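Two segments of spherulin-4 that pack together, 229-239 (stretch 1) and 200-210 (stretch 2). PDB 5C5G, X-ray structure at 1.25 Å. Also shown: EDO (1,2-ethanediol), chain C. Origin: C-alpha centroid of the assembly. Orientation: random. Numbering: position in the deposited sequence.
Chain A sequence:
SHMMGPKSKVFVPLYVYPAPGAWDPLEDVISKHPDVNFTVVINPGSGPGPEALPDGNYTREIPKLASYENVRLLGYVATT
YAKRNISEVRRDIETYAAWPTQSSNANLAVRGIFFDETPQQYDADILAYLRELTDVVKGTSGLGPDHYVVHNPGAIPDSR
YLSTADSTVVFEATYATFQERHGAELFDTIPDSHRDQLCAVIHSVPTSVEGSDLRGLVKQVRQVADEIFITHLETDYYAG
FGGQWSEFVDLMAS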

ATOM      1  N   PHE A 229       2.475  -6.947  -2.791  1.00  8.53           N
ATOM      2  CA  PHE A 229       1.196  -7.352  -3.368  1.00  8.62           C
ATOM      3  C   PHE A 229       1.498  -8.109  -4.648  1.00  8.96           C
ATOM      4  O   PHE A 229       2.245  -7.617  -5.497  1.00  9.20           O
ATOM      5  CB  PHE A 229       0.353  -6.137  -3.717  1.00  8.80           C
ATOM      6  CG  PHE A 229      -1.009  -6.469  -4.276  1.00  8.36           C
ATOM      7  CD1 PHE A 229      -1.933  -7.169  -3.518  1.00  9.90           C
ATOM      8  CD2 PHE A 229      -1.380  -6.042  -5.546  1.00 10.10           C
ATOM      9  CE1 PHE A 229      -3.203  -7.464  -4.043  1.00 11.55           C
ATOM     10  CE2 PHE A 229      -2.643  -6.326  -6.058  1.00 10.46           C
ATOM     11  CZ  PHE A 229      -3.544  -7.026  -5.309  1.00 11.24           C
ATOM     12  N   ILE A 230       0.939  -9.313  -4.779  1.00  9.09           N
ATOM     13  CA  ILE A 230       1.059 -10.120  -5.985  1.00  8.82           C
ATOM     14  C   ILE A 230      -0.339 -10.557  -6.380  1.00  9.63           C
ATOM     15  O   ILE A 230      -1.090 -11.028  -5.528  1.00  9.96           O
ATOM     16  CB  ILE A 230       1.948 -11.351  -5.752  1.00  9.28           C
ATOM     17  CG1 ILE A 230       3.391 -10.894  -5.569  1.00 10.69           C
ATOM     18  CG2 ILE A 230       1.854 -12.319  -6.935  1.00 12.49           C
ATOM     19  CD1 ILE A 230       4.344 -11.992  -5.075  1.00 11.21           C
ATOM     20  N   THR A 231      -0.693 -10.391  -7.656  1.00  9.58           N
ATOM     21  CA  THR A 231      -1.974 -10.850  -8.146  1.00  9.73           C
ATOM     22  C   THR A 231      -1.881 -11.368  -9.558  1.00  9.77           C
ATOM     23  O   THR A 231      -1.061 -10.929 -10.371  1.00 10.31           O
ATOM     24  CB  THR A 231      -3.034  -9.752  -8.072  1.00  9.95           C
ATOM     25  OG1 THR A 231      -4.266 -10.295  -8.546  1.00 11.48           O
ATOM     26  CG2 THR A 231      -2.665  -8.527  -8.895  1.00  9.77           C
ATOM     27  N   HIS A 232      -2.729 -12.351  -9.826  1.00 10.94           N
ATOM     28  CA  HIS A 232      -2.822 -12.978 -11.130  1.00 12.20           C
ATOM     29  C   HIS A 232      -3.832 -12.279 -12.033  1.00 13.03           C
ATOM     30  O   HIS A 232      -4.007 -12.689 -13.164  1.00 16.58           O
ATOM     31  CB  HIS A 232      -3.149 -14.461 -10.966  1.00 13.38           C
ATOM     32  CG  HIS A 232      -2.059 -15.230 -10.286  1.00 12.02           C
ATOM     33  ND1 HIS A 232      -1.861 -15.199  -8.923  1.00 12.95           N
ATOM     34  CD2 HIS A 232      -1.102 -16.039 -10.796  1.00 13.99           C
ATOM     35  CE1 HIS A 232      -0.829 -15.975  -8.624  1.00 14.02           C
ATOM     36  NE2 HIS A 232      -0.347 -16.486  -9.740  1.00 15.76           N
ATOM     37  N   LEU A 233      -4.508 -11.239 -11.552  1.00 13.12           N
ATOM     38  CA  LEU A 233      -5.378 -10.460 -12.442  1.00 13.45           C
ATOM     39  C   LEU A 233      -4.556  -9.580 -13.386  1.00 13.58           C
ATOM     40  O   LEU A 233      -3.587  -8.938 -12.968  1.00 12.64           O
ATOM     41  CB  LEU A 233      -6.334  -9.579 -11.636  1.00 13.79           C
ATOM     42  CG  LEU A 233      -7.351 -10.286 -10.728  1.00 15.75           C
ATOM     43  CD1 LEU A 233      -8.314  -9.302 -10.094  1.00 16.50           C
ATOM     44  CD2 LEU A 233      -8.112 -11.378 -11.467  1.00 21.67           C
ATOM     45  N   GLU A 234      -4.974  -9.506 -14.644  1.00 13.58           N
ATOM     46  CA  GLU A 234      -4.323  -8.635 -15.618  1.00 14.89           C
ATOM     47  C   GLU A 234      -5.198  -7.441 -15.978  1.00 13.47           C
ATOM     48  O   GLU A 234      -4.747  -6.558 -16.697  1.00 14.94           O
ATOM     49  CB  GLU A 234      -3.919  -9.406 -16.881  1.00 24.36           C
ATOM     50  CG  GLU A 234      -5.025 -10.145 -17.573  1.00 31.07           C
ATOM     51  CD  GLU A 234      -4.493 -11.095 -18.646  1.00 41.78           C
ATOM     52  OE1 GLU A 234      -3.278 -11.052 -18.941  1.00 41.57           O
ATOM     53  OE2 GLU A 234      -5.287 -11.890 -19.183  1.00 49.48           O
ATOM     54  N   THR A 235      -6.435  -7.436 -15.475  1.00 13.45           N
ATOM     55  CA  THR A 235      -7.385  -6.341 -15.649  1.00 14.13           C
ATOM     56  C   THR A 235      -8.018  -6.089 -14.292  1.00 14.24           C
ATOM     57  O   THR A 235      -8.321  -7.038 -13.563  1.00 14.46           O
ATOM     58  CB  THR A 235      -8.478  -6.734 -16.636  1.00 15.09           C
ATOM     59  OG1 THR A 235      -7.871  -7.088 -17.880  1.00 19.07           O
ATOM     60  CG2 THR A 235      -9.470  -5.586 -16.871  1.00 16.80           C
ATOM     61  N   ASP A 236      -8.192  -4.824 -13.932  1.00 12.21           N
ATOM     62  CA  ASP A 236      -8.839  -4.459 -12.668  1.00 12.33           C
ATOM     63  C   ASP A 236      -8.137  -5.107 -11.486  1.00 12.00           C
ATOM     64  O   ASP A 236      -8.764  -5.573 -10.517  1.00 12.93           O
ATOM     65  CB  ASP A 236     -10.326  -4.803 -12.689  1.00 13.67           C
ATOM     66  CG  ASP A 236     -11.091  -3.977 -13.681  1.00 14.50           C
ATOM     67  OD1 ASP A 236     -10.802  -2.771 -13.792  1.00 15.82           O
ATOM     68  OD2 ASP A 236     -11.980  -4.541 -14.342  1.00 16.37           O
ATOM     69  N   TYR A 237      -6.813  -5.107 -11.554  1.00 10.51           N
ATOM     70  CA  TYR A 237      -5.996  -5.817 -10.582  1.00 10.15           C
ATOM     71  C   TYR A 237      -5.952  -5.184  -9.193  1.00 10.58           C
ATOM     72  O   TYR A 237      -5.443  -5.824  -8.275  1.00 10.27           O
ATOM     73  CB  TYR A 237      -4.570  -6.055 -11.111  1.00 11.04           C
ATOM     74  CG  TYR A 237      -4.035  -4.986 -12.044  1.00 10.61           C
ATOM     75  CD1 TYR A 237      -3.645  -3.736 -11.577  1.00 10.51           C
ATOM     76  CD2 TYR A 237      -3.928  -5.241 -13.403  1.00 10.79           C
ATOM     77  CE1 TYR A 237      -3.172  -2.782 -12.441  1.00 11.06           C
ATOM     78  CE2 TYR A 237      -3.452  -4.303 -14.270  1.00 12.63           C
ATOM     79  CZ  TYR A 237      -3.067  -3.073 -13.783  1.00 11.21           C
ATOM     80  OH  TYR A 237      -2.596  -2.137 -14.665  1.00 13.88           O
ATOM     81  N   TYR A 238      -6.474  -3.969  -9.024  1.00 10.01           N
ATOM     82  CA  TYR A 238      -6.641  -3.377  -7.697  1.00 10.26           C
ATOM     83  C   TYR A 238      -8.098  -3.289  -7.300  1.00 11.58           C
ATOM     84  O   TYR A 238      -8.418  -2.741  -6.246  1.00 12.89           O
ATOM     85  CB  TYR A 238      -6.006  -1.982  -7.623  1.00 10.95           C
ATOM     86  CG  TYR A 238      -4.572  -1.929  -8.108  1.00 11.27           C
ATOM     87  CD1 TYR A 238      -3.673  -2.936  -7.808  1.00 10.77           C
ATOM     88  CD2 TYR A 238      -4.132  -0.862  -8.871  1.00 13.64           C
ATOM     89  CE1 TYR A 238      -2.362  -2.878  -8.259  1.00 11.14           C
ATOM     90  CE2 TYR A 238      -2.823  -0.794  -9.319  1.00 13.48           C
ATOM     91  CZ  TYR A 238      -1.946  -1.809  -9.005  1.00 12.12           C
ATOM     92  OH  TYR A 238      -0.640  -1.770  -9.464  1.00 12.50           O
ATOM     93  N   ALA A 239      -8.987  -3.845  -8.117  1.00 11.58           N
ATOM     94  CA  ALA A 239     -10.419  -3.715  -7.874  1.00 11.84           C
ATOM     95  C   ALA A 239     -11.107  -5.059  -7.779  1.00 12.41           C
ATOM     96  O   ALA A 239     -12.336  -5.132  -7.837  1.00 16.09           O
ATOM     97  CB  ALA A 239     -11.064  -2.857  -8.946  1.00 14.97           C
TER
HETATM   98  C1  EDO C 402      -6.663  -5.503  -3.640  1.00 22.29           C
HETATM   99  O1  EDO C 402      -7.625  -5.092  -4.609  1.00 22.98           O
HETATM  100  C2  EDO C 402      -7.019  -6.922  -3.229  1.00 25.17           C
HETATM  101  O2  EDO C 402      -6.757  -7.817  -4.310  1.00 18.00           O
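Stretch 2 200-210: AVIHSVPTSVE

Stretch 2 enters as an extended strand, A200 to H203, running parallel to the strand end at F229 and I230, and then leaves the sheet as a loop that wraps around the side chain of H232. F229 pairs with V201 and I230 with I202, each at a CA–CA distance of 4.8 Å. The backbones are laced in the alternating manner of parallel strands: F229 N donates to A200 O (2.9 Å), I202 N to F229 O (2.9 Å) and T231 N to I202 O (3.0 Å).

Side chains of the two strands alternate between the faces of this sheet. On one face V201 lies beside F229, its CG1 4.1 Å from F229 CD2 and near the plane of the ring, so the valine methyl meets the ring's edge. The same CG1 approaches Y238 CE1 at 3.9 Å, which places this small branched residue in a notch between two aromatic rings. On the other face I230 packs beside I202 (I230 CG1 to I202 CB, 4.3 Å), while I230 CG2 touches V205 CG2 at 3.8 Å. Beta-branched residues suit such places, being at ease in extended backbone and broad close to the main chain.

Beyond the strands the ladder gives way to a less regular set of bonds. S204 adopts positive phi and psi (60°/33°), and the chain turns there; S204 N bonds to L233 O (2.9 Å), and V205 N reaches back to T231 O (3.1 Å). Just before this bend, H203 lies against Y237. Their rings stack face to face, centroids 3.7 Å apart and planes at 3°, flat against flat. H203 CB also lies over the tyrosine face, 4.2 Å from the ring centroid, and Y238 OH comes to the edge of the imidazole, 3.5 Å from H203 CD2. H203 ND1 and S204 OG share a hydrogen bond of 2.8 Å. A water links S204 OG (2.6 Å from its oxygen) to E234 O (2.7 Å), bridging the two stretches.

The most prominent bump on stretch 1 is H232, which has the largest area covered by its partner. Its CA-to-CB bond points sideways, but the ring reaches into the hollow made by V205 and the type I turn from P206 to V209. V205 CB covers one face, 4.0 Å from the ring centroid, while P206 O and V209 O lie at the edge. There H232 NE2 donates to V209 O (2.9 Å), so imidazole serves well here, offering a flat surface to the valine and a polar tip to the turn's carbonyl.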

ATOM      1  N   ALA A 200       6.814  -3.841  -3.209  1.00  8.84           N
ATOM      2  CA  ALA A 200       6.716  -4.364  -4.563  1.00  8.99           C
ATOM      3  C   ALA A 200       5.281  -4.747  -4.861  1.00  8.97           C
ATOM      4  O   ALA A 200       4.657  -5.476  -4.087  1.00  9.34           O
ATOM      5  CB  ALA A 200       7.600  -5.569  -4.742  1.00 10.56           C
ATOM      6  N   VAL A 201       4.800  -4.294  -6.014  1.00  8.67           N
ATOM      7  CA  VAL A 201       3.476  -4.607  -6.513  1.00  9.01           C
ATOM      8  C   VAL A 201       3.637  -5.277  -7.878  1.00  8.95           C
ATOM      9  O   VAL A 201       4.109  -4.648  -8.836  1.00  9.94           O
ATOM     10  CB  VAL A 201       2.638  -3.334  -6.650  1.00 10.18           C
ATOM     11  CG1 VAL A 201       1.321  -3.619  -7.361  1.00 11.29           C
ATOM     12  CG2 VAL A 201       2.352  -2.735  -5.284  1.00 10.98           C
ATOM     13  N   ILE A 202       3.238  -6.537  -7.957  1.00  8.58           N
ATOM     14  CA  ILE A 202       3.375  -7.318  -9.177  1.00  9.48           C
ATOM     15  C   ILE A 202       2.006  -7.844  -9.549  1.00 10.41           C
ATOM     16  O   ILE A 202       1.450  -8.675  -8.843  1.00 11.05           O
ATOM     17  CB  ILE A 202       4.344  -8.501  -9.008  1.00  9.96           C
ATOM     18  CG1 ILE A 202       5.696  -8.028  -8.467  1.00 11.09           C
ATOM     19  CG2 ILE A 202       4.539  -9.231 -10.332  1.00 11.16           C
ATOM     20  CD1 ILE A 202       6.591  -9.175  -8.002  1.00 12.96           C
ATOM     21  N   HIS A 203       1.470  -7.371 -10.663  1.00  9.67           N
ATOM     22  CA  HIS A 203       0.183  -7.836 -11.146  1.00  9.98           C
ATOM     23  C   HIS A 203       0.368  -8.623 -12.434  1.00 10.93           C
ATOM     24  O   HIS A 203       1.491  -8.789 -12.918  1.00 10.65           O
ATOM     25  CB  HIS A 203      -0.790  -6.670 -11.303  1.00 10.43           C
ATOM     26  CG  HIS A 203      -0.297  -5.558 -12.171  1.00 10.87           C
ATOM     27  ND1 HIS A 203      -0.143  -5.676 -13.535  1.00 11.48           N
ATOM     28  CD2 HIS A 203       0.046  -4.287 -11.860  1.00 11.31           C
ATOM     29  CE1 HIS A 203       0.285  -4.524 -14.023  1.00 11.99           C
ATOM     30  NE2 HIS A 203       0.406  -3.664 -13.026  1.00 11.95           N
ATOM     31  N   SER A 204      -0.728  -9.133 -12.982  1.00 11.76           N
ATOM     32  CA  SER A 204      -0.696  -9.814 -14.270  1.00 12.68           C
ATOM     33  C   SER A 204       0.217 -11.030 -14.227  1.00 11.79           C
ATOM     34  O   SER A 204       0.824 -11.404 -15.240  1.00 13.44           O
ATOM     35  CB  SER A 204      -0.269  -8.843 -15.380  1.00 13.76           C
ATOM     36  OG  SER A 204      -1.042  -7.640 -15.304  1.00 14.64           O
ATOM     37  N   VAL A 205       0.291 -11.686 -13.081  1.00 11.55           N
ATOM     38  CA  VAL A 205       1.061 -12.927 -13.001  1.00 11.45           C
ATOM     39  C   VAL A 205       0.311 -14.032 -13.758  1.00 13.15           C
ATOM     40  O   VAL A 205      -0.881 -14.239 -13.530  1.00 13.61           O
ATOM     41  CB  VAL A 205       1.263 -13.347 -11.550  1.00 10.93           C
ATOM     42  CG1 VAL A 205       2.090 -14.616 -11.478  1.00 12.51           C
ATOM     43  CG2 VAL A 205       1.954 -12.243 -10.767  1.00 11.67           C
ATOM     44  N   PRO A 206       0.991 -14.738 -14.684  1.00 14.16           N
ATOM     45  CA  PRO A 206       0.324 -15.828 -15.399  1.00 14.01           C
ATOM     46  C   PRO A 206      -0.187 -16.878 -14.427  1.00 14.20           C
ATOM     47  O   PRO A 206       0.449 -17.151 -13.413  1.00 13.37           O
ATOM     48  CB  PRO A 206       1.441 -16.429 -16.259  1.00 18.23           C
ATOM     49  CG  PRO A 206       2.450 -15.358 -16.397  1.00 18.07           C
ATOM     50  CD  PRO A 206       2.376 -14.541 -15.143  1.00 15.15           C
ATOM     51  N   THR A 207      -1.323 -17.490 -14.741  1.00 16.36           N
ATOM     52  CA  THR A 207      -1.913 -18.432 -13.797  1.00 18.44           C
ATOM     53  C   THR A 207      -1.030 -19.661 -13.602  1.00 18.78           C
ATOM     54  O   THR A 207      -1.158 -20.348 -12.592  1.00 18.84           O
ATOM     55  CB  THR A 207      -3.323 -18.854 -14.208  1.00 23.51           C
ATOM     56  OG1 THR A 207      -3.287 -19.331 -15.548  1.00 27.30           O
ATOM     57  CG2 THR A 207      -4.287 -17.678 -14.113  1.00 29.03           C
ATOM     58  N   SER A 208      -0.116 -19.921 -14.537  1.00 15.77           N
ATOM     59  CA  SER A 208       0.809 -21.044 -14.416  1.00 15.62           C
ATOM     60  C   SER A 208       1.854 -20.841 -13.316  1.00 14.47           C
ATOM     61  O   SER A 208       2.515 -21.793 -12.899  1.00 15.23           O
ATOM     62  CB  SER A 208       1.493 -21.295 -15.760  1.00 18.78           C
ATOM     63  OG  SER A 208       2.097 -20.107 -16.247  1.00 19.92           O
ATOM     64  N   VAL A 209       2.013 -19.610 -12.854  1.00 13.41           N
ATOM     65  CA  VAL A 209       2.842 -19.357 -11.690  1.00 12.29           C
ATOM     66  C   VAL A 209       1.989 -19.666 -10.465  1.00 12.20           C
ATOM     67  O   VAL A 209       1.374 -18.787  -9.863  1.00 13.87           O
ATOM     68  CB  VAL A 209       3.376 -17.923 -11.663  1.00 12.77           C
ATOM     69  CG1 VAL A 209       4.298 -17.730 -10.457  1.00 14.95           C
ATOM     70  CG2 VAL A 209       4.108 -17.614 -12.955  1.00 17.32           C
ATOM     71  N   GLU A 210       1.980 -20.941 -10.099  1.00 12.21           N
ATOM     72  CA  GLU A 210       1.096 -21.490  -9.079  1.00 11.65           C
ATOM     73  C   GLU A 210       1.882 -22.533  -8.288  1.00 10.88           C
ATOM     74  O   GLU A 210       2.956 -22.962  -8.719  1.00 11.73           O
ATOM     75  CB  GLU A 210      -0.119 -22.147  -9.734  1.00 15.55           C
ATOM     76  CG  GLU A 210       0.245 -23.316 -10.647  1.00 15.67           C
ATOM     77  CD  GLU A 210      -0.963 -24.011 -11.225  1.00 30.27           C
ATOM     78  OE1 GLU A 210      -1.921 -24.265 -10.465  1.00 31.61           O
ATOM     79  OE2 GLU A 210      -0.946 -24.313 -12.441  1.00 31.81           O
TER
HETATM   80  O   HOH W   1      -2.101  -6.409 -17.369  1.00 19.04           O